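Local coordinates for hypothetical protein Atu0636 (Agrobacterium tumefaciens, PDB 2OZV) that is a predicted O-methyltransferase that probably transfers a methyl group from S-adenosylmethionine through a Rossmann-like domain, at residues 236-239 with 240-244; 80-83 with 84-87; 153-156 with 157-161. All blocks are in the same frame, centred on the assembly; numbering follows the deposited sequence.

Interaction 1. Residues 236-239 with 240-244; sequences FVDD and LNNGR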
ATOM      1  N   PHE B 236      -5.109  21.383   4.423  1.00 52.44           N
ATOM      2  CA  PHE B 236      -3.700  20.991   4.311  1.00 52.91           C
ATOM      3  C   PHE B 236      -3.284  20.881   2.848  1.00 52.89           C
ATOM      4  O   PHE B 236      -2.241  21.399   2.459  1.00 53.09           O
ATOM      5  CB  PHE B 236      -3.369  19.690   5.062  1.00 53.14           C
ATOM      6  CG  PHE B 236      -1.893  19.334   5.041  1.00 54.16           C
ATOM      7  CD1 PHE B 236      -0.939  20.207   5.578  1.00 56.54           C
ATOM      8  CD2 PHE B 236      -1.455  18.131   4.490  1.00 54.48           C
ATOM      9  CE1 PHE B 236       0.425  19.882   5.561  1.00 56.71           C
ATOM     10  CE2 PHE B 236      -0.096  17.803   4.476  1.00 53.62           C
ATOM     11  CZ  PHE B 236       0.838  18.668   5.012  1.00 56.47           C
ATOM     12  N   VAL B 237      -4.110  20.208   2.047  1.00 52.90           N
ATOM     13  CA  VAL B 237      -3.827  20.026   0.621  1.00 52.73           C
ATOM     14  C   VAL B 237      -3.835  21.363  -0.118  1.00 53.04           C
ATOM     15  O   VAL B 237      -3.023  21.596  -1.029  1.00 52.43           O
ATOM     16  CB  VAL B 237      -4.808  19.018  -0.018  1.00 52.76           C
ATOM     17  CG1 VAL B 237      -4.629  18.938  -1.536  1.00 53.01           C
ATOM     18  CG2 VAL B 237      -4.619  17.639   0.632  1.00 51.77           C
ATOM     19  N   ASP B 238      -4.724  22.254   0.287  1.00 53.46           N
ATOM     20  CA  ASP B 238      -4.735  23.571  -0.322  1.00 54.94           C
ATOM     21  C   ASP B 238      -3.420  24.324  -0.087  1.00 55.56           C
ATOM     22  O   ASP B 238      -2.901  24.944  -1.019  1.00 56.69           O
ATOM     23  CB  ASP B 238      -5.935  24.398   0.132  1.00 55.12           C
ATOM     24  CG  ASP B 238      -6.164  25.598  -0.756  1.00 56.22           C
ATOM     25  OD1 ASP B 238      -6.309  25.426  -1.995  1.00 57.67           O
ATOM     26  OD2 ASP B 238      -6.158  26.715  -0.215  1.00 57.61           O
ATOM     27  N   ASP B 239      -2.893  24.268   1.141  1.00 55.68           N
ATOM     28  CA  ASP B 239      -1.553  24.791   1.452  1.00 56.50           C
ATOM     29  C   ASP B 239      -0.447  24.160   0.589  1.00 57.11           C
ATOM     30  O   ASP B 239       0.452  24.869   0.113  1.00 57.22           O
ATOM     31  CB  ASP B 239      -1.216  24.596   2.933  1.00 56.10           C
ATOM     32  CG  ASP B 239      -1.943  25.567   3.833  1.00 59.29           C
ATOM     33  OD1 ASP B 239      -2.346  26.643   3.345  1.00 57.81           O
ATOM     34  OD2 ASP B 239      -2.108  25.248   5.034  1.00 60.92           O
ATOM     35  N   LEU B 240      -0.498  22.840   0.402  1.00 57.00           N
ATOM     36  CA  LEU B 240       0.473  22.160  -0.453  1.00 58.38           C
ATOM     37  C   LEU B 240       0.374  22.711  -1.880  1.00 60.75           C
ATOM     38  O   LEU B 240       1.394  23.057  -2.496  1.00 60.94           O
ATOM     39  CB  LEU B 240       0.274  20.644  -0.431  1.00 56.93           C
ATOM     40  CG  LEU B 240       0.476  19.945   0.915  1.00 53.61           C
ATOM     41  CD1 LEU B 240       0.312  18.454   0.692  1.00 50.97           C
ATOM     42  CD2 LEU B 240       1.826  20.275   1.596  1.00 54.36           C
ATOM     43  N   ASN B 241      -0.856  22.838  -2.372  1.00 62.23           N
ATOM     44  CA  ASN B 241      -1.107  23.360  -3.715  1.00 63.96           C
ATOM     45  C   ASN B 241      -0.600  24.782  -3.968  1.00 64.07           C
ATOM     46  O   ASN B 241      -0.088  25.074  -5.054  1.00 65.17           O
ATOM     47  CB  ASN B 241      -2.594  23.250  -4.061  1.00 64.67           C
ATOM     48  CG  ASN B 241      -2.851  23.358  -5.548  1.00 66.56           C
ATOM     49  OD1 ASN B 241      -2.308  22.585  -6.348  1.00 70.61           O
ATOM     50  ND2 ASN B 241      -3.683  24.319  -5.931  1.00 68.36           N
ATOM     51  N   ASN B 242      -0.731  25.648  -2.964  1.00 63.83           N
ATOM     52  CA  ASN B 242      -0.281  27.032  -3.048  1.00 63.66           C
ATOM     53  C   ASN B 242       1.232  27.191  -2.880  1.00 62.67           C
ATOM     54  O   ASN B 242       1.745  28.302  -2.975  1.00 62.60           O
ATOM     55  CB  ASN B 242      -0.988  27.909  -1.992  1.00 64.12           C
ATOM     56  CG  ASN B 242      -2.503  28.044  -2.228  1.00 66.96           C
ATOM     57  OD1 ASN B 242      -3.209  28.667  -1.424  1.00 67.30           O
ATOM     58  ND2 ASN B 242      -3.004  27.448  -3.319  1.00 69.76           N
ATOM     59  N   GLY B 243       1.949  26.098  -2.610  1.00 61.34           N
ATOM     60  CA  GLY B 243       3.375  26.210  -2.284  1.00 60.28           C
ATOM     61  C   GLY B 243       3.582  26.828  -0.910  1.00 59.73           C
ATOM     62  O   GLY B 243       4.672  27.293  -0.589  1.00 59.81           O
ATOM     63  N   ARG B 244       2.525  26.817  -0.097  1.00 59.55           N
ATOM     64  CA  ARG B 244       2.523  27.404   1.245  1.00 59.19           C
ATOM     65  C   ARG B 244       3.082  26.482   2.336  1.00 58.61           C
ATOM     66  O   ARG B 244       3.241  26.901   3.495  1.00 58.66           O
ATOM     67  CB  ARG B 244       1.100  27.836   1.628  1.00 59.12           C
ATOM     68  CG  ARG B 244       0.667  29.168   1.013  1.00 61.68           C
ATOM     69  CD  ARG B 244      -0.520  29.747   1.782  1.00 65.21           C
ATOM     70  NE  ARG B 244      -0.875  31.147   1.487  1.00 69.12           N
ATOM     71  CZ  ARG B 244      -0.136  32.058   0.835  1.00 70.59           C
ATOM     72  NH1 ARG B 244       1.069  31.760   0.345  1.00 71.08           N
ATOM     73  NH2 ARG B 244      -0.623  33.291   0.664  1.00 70.23           N
TER
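A Schellman motif ends helix 235-241, and its outer bond joins Arg244 N to Asp239 O at 2.9 Å, bent, with an N-H...O angle of 138°. The inner bond, from Gly243 N to Leu240 O, closes the same turn. Gly243 has a positive phi, which turns the chain out of the helix and brings Arg244 back over the last turn. The regular i to i+4 ladder precedes it: Leu240 N bonds Phe236 O, Asn241 N bonds Val237 O at 2.8 Å, and Asn242 N bonds Asp238 O. Phe236 and Leu240 make the apolar contact one turn apart. A chi1 of -176° puts CG on the side of the Phe236 carbonyl carbon, and the ring reaches Leu240, whose CG lies above one face, offset toward the rim. The leucine methyls meet the ring at CE2 and CZ, CD1 lying 3.9 Å from CE2. Asp239 and Arg244 meet less specifically, the carboxylate OD1 beside the arginine methylene CD at 3.9 Å. Because Arg244 NE is 5.1 Å from Asp239 OD1, no salt bridge forms, and any attraction is probably weak and long-range. The Asp238 carboxylate and Asn242 amide cross with their planes 73° apart, OD2 of Asp238 lying 3.7 Å from OD1 of Asn242, and no bond links the two groups. Around the helix, Leu240 and Asn241 pack on Ser30 and Met26 of helix 24-30, while Phe236 touches Tyr247 in the loop that follows and Asp238 and Asn241 touch Phe233 in the loop that precedes.

Interaction 2. Residues 80-83 with 84-87; sequences LELP and DNAA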
ATOM      1  N   LEU B  80      10.819  27.878 -18.709  1.00 58.27           N
ATOM      2  CA  LEU B  80      11.598  28.593 -17.705  1.00 60.05           C
ATOM      3  C   LEU B  80      11.691  30.088 -17.967  1.00 60.83           C
ATOM      4  O   LEU B  80      11.837  30.855 -17.025  1.00 62.15           O
ATOM      5  CB  LEU B  80      13.001  28.003 -17.597  1.00 59.94           C
ATOM      6  CG  LEU B  80      13.165  26.760 -16.743  1.00 61.19           C
ATOM      7  CD1 LEU B  80      14.636  26.369 -16.738  1.00 61.38           C
ATOM      8  CD2 LEU B  80      12.671  27.022 -15.308  1.00 61.55           C
ATOM      9  N   GLU B  81      11.601  30.494 -19.235  1.00 61.34           N
ATOM     10  CA  GLU B  81      11.703  31.901 -19.645  1.00 61.74           C
ATOM     11  C   GLU B  81      10.413  32.705 -19.485  1.00 60.46           C
ATOM     12  O   GLU B  81      10.431  33.935 -19.547  1.00 60.23           O
ATOM     13  CB  GLU B  81      12.184  32.007 -21.093  1.00 61.95           C
ATOM     14  CG  GLU B  81      13.571  31.431 -21.320  1.00 63.83           C
ATOM     15  CD  GLU B  81      13.916  31.259 -22.796  1.00 64.53           C
ATOM     16  OE1 GLU B  81      13.071  31.568 -23.679  1.00 67.21           O
ATOM     17  OE2 GLU B  81      15.048  30.800 -23.069  1.00 69.46           O
ATOM     18  N   LEU B  82       9.295  32.015 -19.295  1.00 59.69           N
ATOM     19  CA  LEU B  82       8.034  32.679 -19.018  1.00 59.03           C
ATOM     20  C   LEU B  82       8.194  33.597 -17.805  1.00 58.87           C
ATOM     21  O   LEU B  82       8.859  33.225 -16.827  1.00 58.15           O
ATOM     22  CB  LEU B  82       6.929  31.657 -18.782  1.00 58.91           C
ATOM     23  CG  LEU B  82       6.556  30.800 -19.991  1.00 59.02           C
ATOM     24  CD1 LEU B  82       5.684  29.628 -19.542  1.00 58.38           C
ATOM     25  CD2 LEU B  82       5.883  31.638 -21.092  1.00 58.30           C
ATOM     26  N   PRO B  83       7.590  34.801 -17.858  1.00 58.42           N
ATOM     27  CA  PRO B  83       7.930  35.813 -16.856  1.00 58.29           C
ATOM     28  C   PRO B  83       7.460  35.431 -15.454  1.00 58.45           C
ATOM     29  O   PRO B  83       8.057  35.871 -14.469  1.00 58.72           O
ATOM     30  CB  PRO B  83       7.229  37.087 -17.370  1.00 58.38           C
ATOM     31  CG  PRO B  83       6.130  36.602 -18.247  1.00 58.73           C
ATOM     32  CD  PRO B  83       6.566  35.273 -18.815  1.00 58.73           C
ATOM     33  N   ASP B  84       6.428  34.596 -15.376  1.00 57.98           N
ATOM     34  CA  ASP B  84       5.944  34.085 -14.101  1.00 58.60           C
ATOM     35  C   ASP B  84       6.925  33.145 -13.408  1.00 58.01           C
ATOM     36  O   ASP B  84       6.731  32.818 -12.230  1.00 59.39           O
ATOM     37  CB  ASP B  84       4.599  33.382 -14.276  1.00 59.40           C
ATOM     38  CG  ASP B  84       3.440  34.369 -14.422  1.00 60.06           C
ATOM     39  OD1 ASP B  84       3.685  35.588 -14.565  1.00 63.31           O
ATOM     40  OD2 ASP B  84       2.281  33.917 -14.387  1.00 62.45           O
ATOM     41  N   ASN B  85       7.948  32.693 -14.136  1.00 56.71           N
ATOM     42  CA  ASN B  85       8.983  31.796 -13.573  1.00 55.40           C
ATOM     43  C   ASN B  85      10.314  32.501 -13.319  1.00 54.27           C
ATOM     44  O   ASN B  85      11.255  31.896 -12.808  1.00 52.78           O
ATOM     45  CB  ASN B  85       9.236  30.613 -14.497  1.00 55.07           C
ATOM     46  CG  ASN B  85       8.012  29.765 -14.710  1.00 57.27           C
ATOM     47  OD1 ASN B  85       7.208  29.556 -13.798  1.00 59.50           O
ATOM     48  ND2 ASN B  85       7.874  29.239 -15.918  1.00 59.22           N
ATOM     49  N   ALA B  86      10.389  33.779 -13.668  1.00 53.38           N
ATOM     50  CA  ALA B  86      11.653  34.515 -13.634  1.00 53.08           C
ATOM     51  C   ALA B  86      12.267  34.661 -12.243  1.00 53.07           C
ATOM     52  O   ALA B  86      13.481  34.809 -12.119  1.00 52.92           O
ATOM     53  CB  ALA B  86      11.505  35.897 -14.313  1.00 53.35           C
ATOM     54  N   ALA B  87      11.438  34.636 -11.201  1.00 52.67           N
ATOM     55  CA  ALA B  87      11.956  34.793  -9.842  1.00 52.71           C
ATOM     56  C   ALA B  87      12.903  33.647  -9.407  1.00 51.95           C
ATOM     57  O   ALA B  87      13.802  33.863  -8.585  1.00 52.85           O
ATOM     58  CB  ALA B  87      10.818  34.936  -8.847  1.00 52.80           C
TER
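Leu82 and Asn85 are tied by the backbone bond Asn85 N to Leu82 O, 2.9 Å long, and one residue further Ala86 N reaches Pro83 O at 3.2 Å. Both are i to i+3 bonds, so the chain makes two overlapping 3-10-type turns in the loop between helix 70-80 and strand 92-96. Each N-H is fairly straight, yet it meets its carbonyl from above: the donor lies 45° out of the Leu82 carbonyl plane and 72° out of that of Pro83. Close van der Waals contacts are few. Asn85 CB lies beside two carbonyl oxygens, Leu82 O at 3.5 Å and Leu80 O at 3.6 Å, while Ala86 CB lies against Pro83 O, also at 3.5 Å. The Asn85 amide is set beside the backbone N (chi1 -61°), which swings it back across the loop until ND2 lies 3.9 Å from Leu82 CB. The third kind is a polar side chain: Asn85 ND2 is hydrogen-bonded to Ser79 O in the last turn of helix 70-80, bridging the helix end to the turn. Leu80 turns its side chain the other way, onto Ile92 and Val94 of strand 92-96. Pro83, with its ring fixing phi and no N-H to offer, suits the first position of the 3-10 segment. Main-chain bonds and one bridging amide therefore give this solvent-facing loop its shape, and apolar contacts across the turn are minor.

Interaction 3. Residues 153-156 with 157-161; sequences IRTA and SAIMV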
ATOM      1  N   ILE B 153      14.915   4.292 -10.306  1.00 46.28           N
ATOM      2  CA  ILE B 153      15.346   4.230  -8.906  1.00 46.37           C
ATOM      3  C   ILE B 153      16.810   3.758  -8.772  1.00 45.52           C
ATOM      4  O   ILE B 153      17.529   4.241  -7.894  1.00 46.73           O
ATOM      5  CB  ILE B 153      14.333   3.429  -8.030  1.00 46.59           C
ATOM      6  CG1 ILE B 153      13.035   4.260  -7.938  1.00 45.76           C
ATOM      7  CG2 ILE B 153      14.869   3.216  -6.605  1.00 45.74           C
ATOM      8  CD1 ILE B 153      11.781   3.514  -7.426  1.00 47.37           C
ATOM      9  N   ARG B 154      17.275   2.872  -9.654  1.00 45.69           N
ATOM     10  CA  ARG B 154      18.703   2.572  -9.723  1.00 45.78           C
ATOM     11  C   ARG B 154      19.513   3.861  -9.952  1.00 45.24           C
ATOM     12  O   ARG B 154      20.473   4.122  -9.241  1.00 44.74           O
ATOM     13  CB  ARG B 154      19.004   1.565 -10.839  1.00 46.21           C
ATOM     14  CG  ARG B 154      20.447   1.077 -10.893  1.00 47.99           C
ATOM     15  CD  ARG B 154      20.660   0.167 -12.113  1.00 48.03           C
ATOM     16  NE  ARG B 154      20.435   0.940 -13.330  1.00 53.18           N
ATOM     17  CZ  ARG B 154      19.543   0.652 -14.277  1.00 55.72           C
ATOM     18  NH1 ARG B 154      18.795  -0.442 -14.190  1.00 54.90           N
ATOM     19  NH2 ARG B 154      19.414   1.466 -15.331  1.00 56.20           N
ATOM     20  N   THR B 155      19.108   4.664 -10.936  1.00 44.34           N
ATOM     21  CA  THR B 155      19.779   5.955 -11.187  1.00 44.49           C
ATOM     22  C   THR B 155      19.655   6.890  -9.975  1.00 44.85           C
ATOM     23  O   THR B 155      20.641   7.507  -9.570  1.00 44.66           O
ATOM     24  CB  THR B 155      19.251   6.592 -12.478  1.00 44.57           C
ATOM     25  OG1 THR B 155      19.641   5.761 -13.584  1.00 45.05           O
ATOM     26  CG2 THR B 155      19.801   8.054 -12.656  1.00 44.51           C
ATOM     27  N   ALA B 156      18.459   6.984  -9.387  1.00 44.88           N
ATOM     28  CA  ALA B 156      18.244   7.883  -8.235  1.00 45.12           C
ATOM     29  C   ALA B 156      19.233   7.549  -7.124  1.00 45.38           C
ATOM     30  O   ALA B 156      19.821   8.452  -6.523  1.00 45.38           O
ATOM     31  CB  ALA B 156      16.772   7.814  -7.698  1.00 45.40           C
ATOM     32  N   SER B 157      19.405   6.262  -6.849  1.00 44.94           N
ATOM     33  CA  SER B 157      20.361   5.821  -5.845  1.00 45.71           C
ATOM     34  C   SER B 157      21.788   6.217  -6.234  1.00 45.94           C
ATOM     35  O   SER B 157      22.523   6.744  -5.401  1.00 47.42           O
ATOM     36  CB  SER B 157      20.248   4.307  -5.619  1.00 46.23           C
ATOM     37  OG  SER B 157      21.194   3.879  -4.649  1.00 48.14           O
ATOM     38  N   ALA B 158      22.181   5.994  -7.490  1.00 45.14           N
ATOM     39  CA  ALA B 158      23.569   6.273  -7.904  1.00 44.44           C
ATOM     40  C   ALA B 158      23.958   7.751  -7.757  1.00 44.49           C
ATOM     41  O   ALA B 158      25.106   8.069  -7.419  1.00 44.04           O
ATOM     42  CB  ALA B 158      23.793   5.827  -9.316  1.00 44.58           C
ATOM     43  N   ILE B 159      23.000   8.640  -8.019  1.00 44.24           N
ATOM     44  CA  ILE B 159      23.280  10.082  -8.074  1.00 44.37           C
ATOM     45  C   ILE B 159      23.024  10.793  -6.754  1.00 45.78           C
ATOM     46  O   ILE B 159      23.217  12.028  -6.645  1.00 46.18           O
ATOM     47  CB  ILE B 159      22.494  10.789  -9.221  1.00 44.00           C
ATOM     48  CG1 ILE B 159      20.983  10.859  -8.899  1.00 44.10           C
ATOM     49  CG2 ILE B 159      22.747  10.075 -10.580  1.00 43.75           C
ATOM     50  CD1 ILE B 159      20.158  11.592  -9.993  1.00 43.89           C
HETATM   51  N   MSE B 160      22.554  10.022  -5.770  0.60 45.09           N
HETATM   52  CA  MSE B 160      22.206  10.540  -4.446  0.60 44.90           C
HETATM   53  C   MSE B 160      23.369  10.472  -3.463  0.60 45.27           C
HETATM   54  O   MSE B 160      24.045   9.454  -3.366  0.60 45.45           O
HETATM   55  CB  MSE B 160      21.058   9.731  -3.844  0.60 45.37           C
HETATM   56  CG  MSE B 160      20.428  10.408  -2.633  0.60 44.30           C
HETATM   57 SE   MSE B 160      19.072  11.674  -3.221  0.60 48.84          SE
HETATM   58  CE  MSE B 160      17.802  10.332  -3.832  0.60 42.69           C
ATOM     59  N   VAL B 161      23.551  11.525  -2.673  1.00 46.11           N
ATOM     60  CA  VAL B 161      24.468  11.471  -1.543  1.00 46.45           C
ATOM     61  C   VAL B 161      23.934  10.444  -0.526  1.00 46.76           C
ATOM     62  O   VAL B 161      22.732  10.142  -0.491  1.00 45.44           O
ATOM     63  CB  VAL B 161      24.669  12.855  -0.850  1.00 46.96           C
ATOM     64  CG1 VAL B 161      25.108  13.925  -1.858  1.00 46.00           C
ATOM     65  CG2 VAL B 161      23.394  13.289  -0.124  1.00 45.10           C
TER
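Thr155 and Ile159, one turn apart, touch through both backbone and side chains. Ile159 N bonds Thr155 O at 3.0 Å, the donor standing almost in line with the carbonyl (C=O...N 167°), and the two CG2 methyls approach to 4.1 Å. Ile159 has CG1 between its backbone N and carbonyl carbon (chi1 71°), the crowded setting of a branched side chain, which brings CG1 within 3.4 Å of Thr155 O; the same oxygen thus carries the N-H and is flanked by both isoleucine branches. Two further steps of the ladder precede it: Ser157 N to Ile153 O at 2.9 Å and Ala158 N to Arg154 O at 3.1 Å. The small CB atoms of Ser157 and Ala158 rest against carbonyls of the turn before, Ser157 CB lying 3.5 Å from Ile153 O. Near the end of the helix Met160, a selenomethionine, has its N bonded to Ser157 O, and the chain passes into strand 160-161. In the Rossmann-like fold expected of class I methyltransferases, helix 148-159 belongs to the beta-alpha-beta crossover from strand 116-121 to its parallel neighbour 164-170. Ala156 packs on Val119 and Met121 of the first of these strands and Ile159 on Phe116, while Phe186 of strand 186-195 receives Ile153 and Ser157. Polar side chains are satisfied nearby: Thr155 OG1 hydrogen-bonds Val99 O, and Arg154 NH1 makes a salt bridge with Asp151 OD1 within the same helix. Lys211 NZ, from strand 204-211, hydrogen-bonds both Ser157 O and Met160 O where the helix gives way to the strand.

Overall arrangement
Interaction 3 is the buried one, its helix resting on the central sheet, whereas interaction 2 lies at the surface and interaction 1 is partly buried. None share a helix or strand, and none touch: nearest atoms are about 11 Å apart for interactions 1 and 2, about 17 Å for 2 and 3, and about 20 Å for 1 and 3. Interactions 1 and 3 each lie at a helix end, one leaving through a glycine into loop, the other running into strand 160-161, which is hydrogen-bonded to strand 116-121. Interaction 2 replaces i to i+4 bonds by 3-10 turns and a side-chain amide.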